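Local coordinates for protein peptide amidase (Stenotrophomonas maltophilia, PDB 1M22) that probably hydrolyses amide bonds, as a peptide amidase of the amidase signature family built around an eleven-stranded mixed beta sheet flanked by helices, at residues D26-T31 and K60-R65; L35-A40 and A175-V180; V308-P313 and H408-L413. One frame throughout, in Å; residues are numbered along the deposited sequence.

Contacts 1 and 2 lie on one side of the chain's centre, where helices and a loop pack beside the large mixed sheet. Both use helix 27-43: its first turn packs on helix 58-70, and a later turn meets the loop between helix 167-174 and strand 180-185. Their centres are 15 Å apart, and along the chain their segments alternate. Contact 3 opens after both have closed, joining residues 308-313, at the end of edge strand 306-310, to the turn before strand 412-416 and its first residues. It sits on the opposite side, 46 Å from contact 1 and 39 Å from contact 2, centre to centre. All three are structural packing away from the active-site residues.

Contact 1. Residues D26-T31 and K60-R65; sequences DSTTLT and KEAAER
S27 and A62 meet where the first turn of helix 27-43 packs against helix 58-70. The two segments run nearly antiparallel, at 151°, with their axes 8.3 Å apart at closest approach, a close helix pair that small residues make possible. The side chain of S27 can be followed outward. Its CB lies 3.6 Å from A62 O; OG, anti to the backbone N, then rests against the methyl, 3.4 Å from A62 CB. That hydroxyl is not left with carbon alone, because it hydrogen-bonds to the backbone oxygen of G80. T31 reaches the same methyl from one turn further on, its OG1 3.5 Å from A62 CB while bonded to S27 O within its own helix. A62 CB is thus met by two hydroxyl oxygens whose hydrogen bonds lie elsewhere. T28 works on the neighbouring residue through its methyl branch: CG2 presses on the A63 backbone, 3.5 Å from A63 CA, a tight carbon pair, and also touches A63 CB. At the helix start D26 is the N-cap, OD1 accepting from T29 N at 2.8 Å. No hydrogen bond joins the two segments themselves, so they meet by van der Waals contact alone, while D66, just beyond the second segment, joins the two helices by hydrogen bonds from the S27 and T28 amides to its carboxylate. The chemistry here divides the work between packing and polar links, and the negative D66 would probably be stabilised by the helix start it faces.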
loop_
_atom_site.group_PDB
_atom_site.type_symbol
_atom_site.label_atom_id
_atom_site.label_comp_id
_atom_site.label_asym_id
_atom_site.label_seq_id
_atom_site.Cartn_x
_atom_site.Cartn_y
_atom_site.Cartn_z
ATOM N N ASP A 26 -13.324 -24.311 -3.415
ATOM C CA ASP A 26 -14.259 -23.541 -2.609
ATOM C C ASP A 26 -13.472 -22.626 -1.685
ATOM O O ASP A 26 -12.267 -22.811 -1.480
ATOM C CB ASP A 26 -15.219 -24.428 -1.810
ATOM C CG ASP A 26 -14.517 -25.473 -0.992
ATOM O OD1 ASP A 26 -13.448 -25.181 -0.418
ATOM O OD2 ASP A 26 -15.055 -26.596 -0.910
ATOM N N SER A 27 -14.154 -21.633 -1.135
ATOM C CA SER A 27 -13.504 -20.667 -0.269
ATOM C C SER A 27 -12.862 -21.270 0.974
ATOM O O SER A 27 -11.775 -20.851 1.370
ATOM C CB SER A 27 -14.495 -19.579 0.134
ATOM O OG SER A 27 -13.820 -18.517 0.789
ATOM N N THR A 28 -13.510 -22.253 1.593
ATOM C CA THR A 28 -12.933 -22.844 2.794
ATOM C C THR A 28 -11.610 -23.553 2.503
ATOM O O THR A 28 -10.675 -23.480 3.298
ATOM C CB THR A 28 -13.914 -23.822 3.488
ATOM O OG1 THR A 28 -14.338 -24.827 2.562
ATOM C CG2 THR A 28 -15.129 -23.072 4.006
ATOM N N THR A 29 -11.521 -24.224 1.360
ATOM C CA THR A 29 -10.290 -24.919 0.996
ATOM C C THR A 29 -9.173 -23.901 0.768
ATOM O O THR A 29 -8.061 -24.051 1.277
ATOM C CB THR A 29 -10.479 -25.755 -0.289
ATOM O OG1 THR A 29 -11.479 -26.758 -0.061
ATOM C CG2 THR A 29 -9.180 -26.434 -0.684
ATOM N N LEU A 30 -9.480 -22.858 0.004
ATOM C CA LEU A 30 -8.505 -21.813 -0.294
ATOM C C LEU A 30 -8.074 -21.098 0.986
ATOM O O LEU A 30 -6.880 -20.885 1.222
ATOM C CB LEU A 30 -9.112 -20.817 -1.285
ATOM C CG LEU A 30 -8.234 -19.673 -1.794
ATOM C CD1 LEU A 30 -6.959 -20.218 -2.422
ATOM C CD2 LEU A 30 -9.024 -18.864 -2.812
ATOM N N THR A 31 -9.050 -20.745 1.814
ATOM C CA THR A 31 -8.782 -20.059 3.069
ATOM C C THR A 31 -7.907 -20.897 3.999
ATOM O O THR A 31 -6.921 -20.399 4.549
ATOM C CB THR A 31 -10.104 -19.692 3.777
ATOM O OG1 THR A 31 -10.815 -18.740 2.975
ATOM C CG2 THR A 31 -9.841 -19.093 5.149
ATOM N N LYS A 60 -15.335 -19.259 9.298
ATOM C CA LYS A 60 -16.776 -19.039 9.334
ATOM C C LYS A 60 -17.200 -18.219 8.117
ATOM O O LYS A 60 -18.188 -18.538 7.455
ATOM C CB LYS A 60 -17.169 -18.301 10.618
ATOM C CG LYS A 60 -18.655 -17.976 10.721
ATOM C CD LYS A 60 -18.994 -17.280 12.032
ATOM C CE LYS A 60 -18.372 -15.897 12.115
ATOM N NZ LYS A 60 -18.898 -14.986 11.060
ATOM N N GLU A 61 -16.443 -17.164 7.831
ATOM C CA GLU A 61 -16.730 -16.299 6.692
ATOM C C GLU A 61 -16.629 -17.078 5.383
ATOM O O GLU A 61 -17.514 -16.991 4.531
ATOM C CB GLU A 61 -15.760 -15.109 6.675
ATOM C CG GLU A 61 -16.088 -14.027 7.703
ATOM C CD GLU A 61 -15.047 -12.912 7.763
ATOM O OE1 GLU A 61 -14.576 -12.454 6.696
ATOM O OE2 GLU A 61 -14.712 -12.477 8.884
ATOM N N ALA A 62 -15.554 -17.846 5.228
ATOM C CA ALA A 62 -15.359 -18.636 4.020
ATOM C C ALA A 62 -16.506 -19.630 3.824
ATOM O O ALA A 62 -17.014 -19.794 2.714
ATOM C CB ALA A 62 -14.024 -19.374 4.088
ATOM N N ALA A 63 -16.910 -20.289 4.908
ATOM C CA ALA A 63 -17.990 -21.271 4.847
ATOM C C ALA A 63 -19.321 -20.628 4.475
ATOM O O ALA A 63 -20.141 -21.239 3.789
ATOM C CB ALA A 63 -18.110 -21.994 6.182
ATOM N N GLU A 64 -19.536 -19.397 4.924
ATOM C CA GLU A 64 -20.772 -18.698 4.606
ATOM C C GLU A 64 -20.761 -18.310 3.128
ATOM O O GLU A 64 -21.786 -18.390 2.454
ATOM C CB GLU A 64 -20.925 -17.454 5.485
ATOM C CG GLU A 64 -22.316 -16.828 5.447
ATOM C CD GLU A 64 -23.414 -17.809 5.825
ATOM O OE1 GLU A 64 -23.260 -18.517 6.843
ATOM O OE2 GLU A 64 -24.437 -17.866 5.108
ATOM N N ARG A 65 -19.601 -17.895 2.620
ATOM C CA ARG A 65 -19.508 -17.529 1.211
ATOM C C ARG A 65 -19.778 -18.770 0.357
ATOM O O ARG A 65 -20.403 -18.677 -0.697
ATOM C CB ARG A 65 -18.123 -16.968 0.862
ATOM C CG ARG A 65 -17.651 -15.746 1.669
ATOM C CD ARG A 65 -18.461 -14.459 1.518
ATOM N NE ARG A 65 -19.662 -14.471 2.299
ATOM C CZ ARG A 65 -19.994 -13.943 3.473
ATOM N NH1 ARG A 65 -19.220 -13.203 4.260
ATOM N NH2 ARG A 65 -21.220 -14.230 3.855
#

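Contact 2. Residues L35-A40 and A175-V180; sequences LQRIAA and ANLASV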
loop_
_atom_site.group_PDB
_atom_site.type_symbol
_atom_site.label_atom_id
_atom_site.label_comp_id
_atom_site.label_asym_id
_atom_site.label_seq_id
_atom_site.Cartn_x
_atom_site.Cartn_y
_atom_site.Cartn_z
ATOM N N LEU A 35 -4.070 -20.259 5.511
ATOM C CA LEU A 35 -3.824 -20.300 6.950
ATOM C C LEU A 35 -2.716 -21.292 7.289
ATOM O O LEU A 35 -1.888 -21.033 8.165
ATOM C CB LEU A 35 -5.109 -20.656 7.703
ATOM C CG LEU A 35 -6.180 -19.559 7.697
ATOM C CD1 LEU A 35 -7.462 -20.082 8.326
ATOM C CD2 LEU A 35 -5.666 -18.338 8.452
ATOM N N GLN A 36 -2.692 -22.420 6.589
ATOM C CA GLN A 36 -1.664 -23.425 6.834
ATOM C C GLN A 36 -0.303 -22.884 6.401
ATOM O O GLN A 36 0.708 -23.116 7.069
ATOM C CB GLN A 36 -1.989 -24.712 6.071
ATOM C CG GLN A 36 -1.034 -25.860 6.356
ATOM C CD GLN A 36 -1.495 -27.164 5.736
ATOM O OE1 GLN A 36 -2.599 -27.637 6.007
ATOM N NE2 GLN A 36 -0.646 -27.754 4.900
ATOM N N ARG A 37 -0.279 -22.154 5.289
ATOM C CA ARG A 37 0.964 -21.582 4.783
ATOM C C ARG A 37 1.457 -20.488 5.733
ATOM O O ARG A 37 2.658 -20.348 5.962
ATOM C CB ARG A 37 0.748 -21.027 3.370
ATOM C CG ARG A 37 2.026 -20.627 2.647
ATOM C CD ARG A 37 1.744 -20.358 1.174
ATOM N NE ARG A 37 2.881 -19.760 0.478
ATOM C CZ ARG A 37 3.934 -20.427 0.018
ATOM N NH1 ARG A 37 4.020 -21.742 0.169
ATOM N NH2 ARG A 37 4.910 -19.772 -0.595
ATOM N N ILE A 38 0.528 -19.717 6.292
ATOM C CA ILE A 38 0.890 -18.673 7.241
ATOM C C ILE A 38 1.547 -19.323 8.460
ATOM O O ILE A 38 2.552 -18.836 8.975
ATOM C CB ILE A 38 -0.357 -17.869 7.679
ATOM C CG1 ILE A 38 -0.830 -16.988 6.516
ATOM C CG2 ILE A 38 -0.039 -17.020 8.905
ATOM C CD1 ILE A 38 -2.147 -16.280 6.762
ATOM N N ALA A 39 0.987 -20.440 8.913
ATOM C CA ALA A 39 1.547 -21.135 10.065
ATOM C C ALA A 39 2.952 -21.659 9.773
ATOM O O ALA A 39 3.821 -21.642 10.645
ATOM C CB ALA A 39 0.633 -22.290 10.471
ATOM N N ALA A 40 3.176 -22.103 8.541
ATOM C CA ALA A 40 4.465 -22.667 8.148
ATOM C C ALA A 40 5.573 -21.683 7.774
ATOM O O ALA A 40 6.755 -22.001 7.914
ATOM C CB ALA A 40 4.259 -23.651 7.000
ATOM N N ALA A 175 4.723 -13.672 -0.628
ATOM C CA ALA A 175 4.904 -15.033 -0.124
ATOM C C ALA A 175 3.669 -15.905 -0.294
ATOM O O ALA A 175 3.621 -17.019 0.216
ATOM C CB ALA A 175 5.306 -14.985 1.350
ATOM N N ASN A 176 2.674 -15.399 -1.012
ATOM C CA ASN A 176 1.436 -16.136 -1.243
ATOM C C ASN A 176 0.731 -16.578 0.044
ATOM O O ASN A 176 0.250 -17.713 0.153
ATOM C CB ASN A 176 1.689 -17.342 -2.160
ATOM C CG ASN A 176 1.941 -16.933 -3.605
ATOM O OD1 ASN A 176 3.087 -16.850 -4.053
ATOM N ND2 ASN A 176 0.868 -16.665 -4.335
ATOM N N LEU A 177 0.659 -15.665 1.010
ATOM C CA LEU A 177 -0.017 -15.929 2.276
ATOM C C LEU A 177 -1.493 -15.538 2.181
ATOM O O LEU A 177 -2.269 -15.777 3.102
ATOM C CB LEU A 177 0.642 -15.151 3.416
ATOM C CG LEU A 177 2.127 -15.409 3.672
ATOM C CD1 LEU A 177 2.547 -14.665 4.929
ATOM C CD2 LEU A 177 2.393 -16.900 3.832
ATOM N N ALA A 178 -1.860 -14.911 1.067
ATOM C CA ALA A 178 -3.236 -14.502 0.802
ATOM C C ALA A 178 -3.329 -14.182 -0.683
ATOM O O ALA A 178 -2.312 -14.097 -1.366
ATOM C CB ALA A 178 -3.603 -13.275 1.627
ATOM N N SER A 179 -4.547 -14.014 -1.185
ATOM C CA SER A 179 -4.734 -13.689 -2.594
ATOM C C SER A 179 -4.261 -12.269 -2.868
ATOM O O SER A 179 -3.481 -12.034 -3.789
ATOM C CB SER A 179 -6.209 -13.817 -2.975
ATOM O OG SER A 179 -6.448 -13.276 -4.261
ATOM N N VAL A 180 -4.743 -11.334 -2.054
ATOM C CA VAL A 180 -4.402 -9.921 -2.174
ATOM C C VAL A 180 -4.378 -9.300 -0.779
ATOM O O VAL A 180 -4.744 -9.948 0.205
ATOM C CB VAL A 180 -5.446 -9.167 -3.031
ATOM C CG1 VAL A 180 -5.417 -9.681 -4.463
ATOM C CG2 VAL A 180 -6.839 -9.349 -2.436
#
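R37 of helix 27-43 grips the backbone oxygen of A175 at the end of helix 167-174, which closes in a Schellman motif. N176 is its C-prime residue, with positive phi, and the amides of N176 and L177 bond back to the last turn. Going along the first segment, R37 is the first residue to engage. Its chain leaves with CG anti to the backbone N (chi1 -170°) and stays extended as far as NE. On the way CG passes L177 CD2 at 3.9 Å, the two side chains crossing at about a right angle, and CD comes within 3.2 Å of N176 O. The guanidinium then meets A175 O side-on, with two nitrogens converging on one atom. R37 NE donates to A175 O at 2.9 Å, with an N-H...O angle of 155° and the donor in the carbonyl plane; R37 NH2 reaches A175 O at 3.1 Å, less straight and from above that plane. Both hydrogen bonds use the edge of the guanidinium, since A175 O lies close to its plane. A positive group placed at the carboxyl end of a helix should be favoured by the carbonyls gathered there, and one arginine thus links helix 27-43 directly to the carboxyl end of helix 167-174. F6 also packs on the R37 side chain.

I38, next in the chain, turns the contact apolar. Its CG1 lies against L177 CB at 3.9 Å, while L177 extends beyond to touch D42, one turn further along helix 27-43. The far methyl, I38 CD1, sits 3.7 Å from L177 O, a buried carbonyl oxygen with no polar partner anywhere in the model.

Contact 3. Residues V308-P313 and H408-L413; sequences VPVELP and HQLDAL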
loop_
_atom_site.group_PDB
_atom_site.type_symbol
_atom_site.label_atom_id
_atom_site.label_comp_id
_atom_site.label_asym_id
_atom_site.label_seq_id
_atom_site.Cartn_x
_atom_site.Cartn_y
_atom_site.Cartn_z
ATOM N N VAL A 308 10.329 9.766 -23.360
ATOM C CA VAL A 308 11.306 10.842 -23.416
ATOM C C VAL A 308 11.832 11.176 -22.030
ATOM O O VAL A 308 11.097 11.130 -21.044
ATOM C CB VAL A 308 10.703 12.118 -24.036
ATOM C CG1 VAL A 308 10.297 11.851 -25.479
ATOM C CG2 VAL A 308 9.510 12.579 -23.219
ATOM N N PRO A 309 13.125 11.509 -21.934
ATOM C CA PRO A 309 13.728 11.850 -20.644
ATOM C C PRO A 309 13.261 13.229 -20.196
ATOM O O PRO A 309 13.281 14.182 -20.979
ATOM C CB PRO A 309 15.222 11.813 -20.948
ATOM C CG PRO A 309 15.272 12.301 -22.363
ATOM C CD PRO A 309 14.129 11.553 -23.014
ATOM N N VAL A 310 12.832 13.332 -18.944
ATOM C CA VAL A 310 12.362 14.602 -18.412
ATOM C C VAL A 310 12.740 14.754 -16.946
ATOM O O VAL A 310 13.034 13.774 -16.262
ATOM C CB VAL A 310 10.820 14.737 -18.538
ATOM C CG1 VAL A 310 10.392 14.559 -19.987
ATOM C CG2 VAL A 310 10.129 13.719 -17.645
ATOM N N GLU A 311 12.743 15.995 -16.476
ATOM C CA GLU A 311 13.057 16.287 -15.087
ATOM C C GLU A 311 11.790 16.804 -14.422
ATOM O O GLU A 311 11.046 17.592 -15.009
ATOM C CB GLU A 311 14.160 17.344 -14.990
ATOM C CG GLU A 311 15.507 16.891 -15.525
ATOM C CD GLU A 311 16.590 17.930 -15.319
ATOM O OE1 GLU A 311 16.452 19.050 -15.854
ATOM O OE2 GLU A 311 17.580 17.628 -14.620
ATOM N N LEU A 312 11.537 16.345 -13.204
ATOM C CA LEU A 312 10.357 16.768 -12.466
ATOM C C LEU A 312 10.608 18.135 -11.844
ATOM O O LEU A 312 11.504 18.293 -11.017
ATOM C CB LEU A 312 10.031 15.755 -11.365
ATOM C CG LEU A 312 8.771 16.029 -10.541
ATOM C CD1 LEU A 312 7.544 15.910 -11.429
ATOM C CD2 LEU A 312 8.686 15.036 -9.390
ATOM N N PRO A 313 9.829 19.149 -12.248
ATOM C CA PRO A 313 10.017 20.486 -11.682
ATOM C C PRO A 313 9.752 20.469 -10.179
ATOM O O PRO A 313 8.835 19.788 -9.712
ATOM C CB PRO A 313 8.989 21.329 -12.440
ATOM C CG PRO A 313 8.861 20.617 -13.754
ATOM C CD PRO A 313 8.824 19.171 -13.325
ATOM N N HIS A 408 5.555 18.092 -22.060
ATOM C CA HIS A 408 5.776 17.192 -23.194
ATOM C C HIS A 408 4.510 16.421 -23.554
ATOM O O HIS A 408 4.570 15.412 -24.258
ATOM C CB HIS A 408 6.899 16.202 -22.866
ATOM C CG HIS A 408 8.253 16.833 -22.773
ATOM N ND1 HIS A 408 9.080 16.990 -23.865
ATOM C CD2 HIS A 408 8.915 17.368 -21.720
ATOM C CE1 HIS A 408 10.193 17.594 -23.488
ATOM N NE2 HIS A 408 10.118 17.833 -22.191
ATOM N N GLN A 409 3.371 16.925 -23.086
ATOM C CA GLN A 409 2.068 16.301 -23.305
ATOM C C GLN A 409 2.152 14.805 -23.026
ATOM O O GLN A 409 1.904 13.969 -23.899
ATOM C CB GLN A 409 1.562 16.542 -24.732
ATOM C CG GLN A 409 0.058 16.303 -24.842
ATOM C CD GLN A 409 -0.510 16.620 -26.207
ATOM O OE1 GLN A 409 -0.278 17.695 -26.757
ATOM N NE2 GLN A 409 -1.280 15.688 -26.754
ATOM N N LEU A 410 2.491 14.491 -21.780
ATOM C CA LEU A 410 2.650 13.116 -21.329
ATOM C C LEU A 410 1.424 12.565 -20.612
ATOM O O LEU A 410 0.615 13.309 -20.052
ATOM C CB LEU A 410 3.852 13.027 -20.388
ATOM C CG LEU A 410 5.160 13.610 -20.926
ATOM C CD1 LEU A 410 6.191 13.648 -19.814
ATOM C CD2 LEU A 410 5.656 12.778 -22.101
ATOM N N ASP A 411 1.311 11.240 -20.627
ATOM C CA ASP A 411 0.221 10.534 -19.968
ATOM C C ASP A 411 0.649 10.064 -18.588
ATOM O O ASP A 411 -0.182 9.875 -17.703
ATOM C CB ASP A 411 -0.198 9.320 -20.791
ATOM C CG ASP A 411 -0.809 9.707 -22.107
ATOM O OD1 ASP A 411 -0.140 9.560 -23.152
ATOM O OD2 ASP A 411 -1.962 10.174 -22.085
ATOM N N ALA A 412 1.949 9.869 -18.416
ATOM C CA ALA A 412 2.480 9.412 -17.143
ATOM C C ALA A 412 3.974 9.648 -17.053
ATOM O O ALA A 412 4.650 9.906 -18.056
ATOM C CB ALA A 412 2.185 7.926 -16.954
ATOM N N LEU A 413 4.475 9.568 -15.827
ATOM C CA LEU A 413 5.893 9.709 -15.547
ATOM C C LEU A 413 6.304 8.355 -14.985
ATOM O O LEU A 413 5.542 7.734 -14.242
ATOM C CB LEU A 413 6.129 10.794 -14.495
ATOM C CG LEU A 413 5.583 12.179 -14.846
ATOM C CD1 LEU A 413 5.782 13.132 -13.678
ATOM C CD2 LEU A 413 6.289 12.700 -16.087
#
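V310 and H408 are set facing each other by matching first torsions: V310 CG1 stands anti to its carbonyl carbon (chi1 -56°), and H408 CG takes the same place on its own residue (chi1 -69°). The two side chains reach toward each other tip to tip, V310 CG1 approaching the imidazole obliquely and lying 4.2 Å from H408 CG. Around this meeting runs a row of methyl contacts. V308 CG2 touches L410 CD2 at 4.0 Å, where the two side chains cross obliquely; V310 CG1 also comes to 4.3 Å from L410 CD1. The second branch, V310 CG2, turns to L413 and lies 4.3 Å from L413 CD2. Past the strand end L312 CD1 meets L413 CD1 at 4.0 Å, with the two leucines crossing at about a right angle.

The setting is the edge of the large sheet. Strands 306-310 and 412-416 are not neighbours: parallel strand 275-279 runs between them, I276 and L278 pairing with V308, and L278 with V310, so the side chains meet across it on one face. L279 of that middle strand touches V310, L312 and L413, and L405 of helix 383-407 packs on L410 and L413. That helix ends in a Schellman motif with Q409 as C-prime residue, after which the chain turns through L410 and enters strand 412-416.

Nothing polar passes between the two segments, although R275 bonds to H408 O from beside them. Cohesion must then come from shape and from the exclusion of water around the aliphatic groups, grading from buried V310, L312 and L413 to H408, an exposed residue.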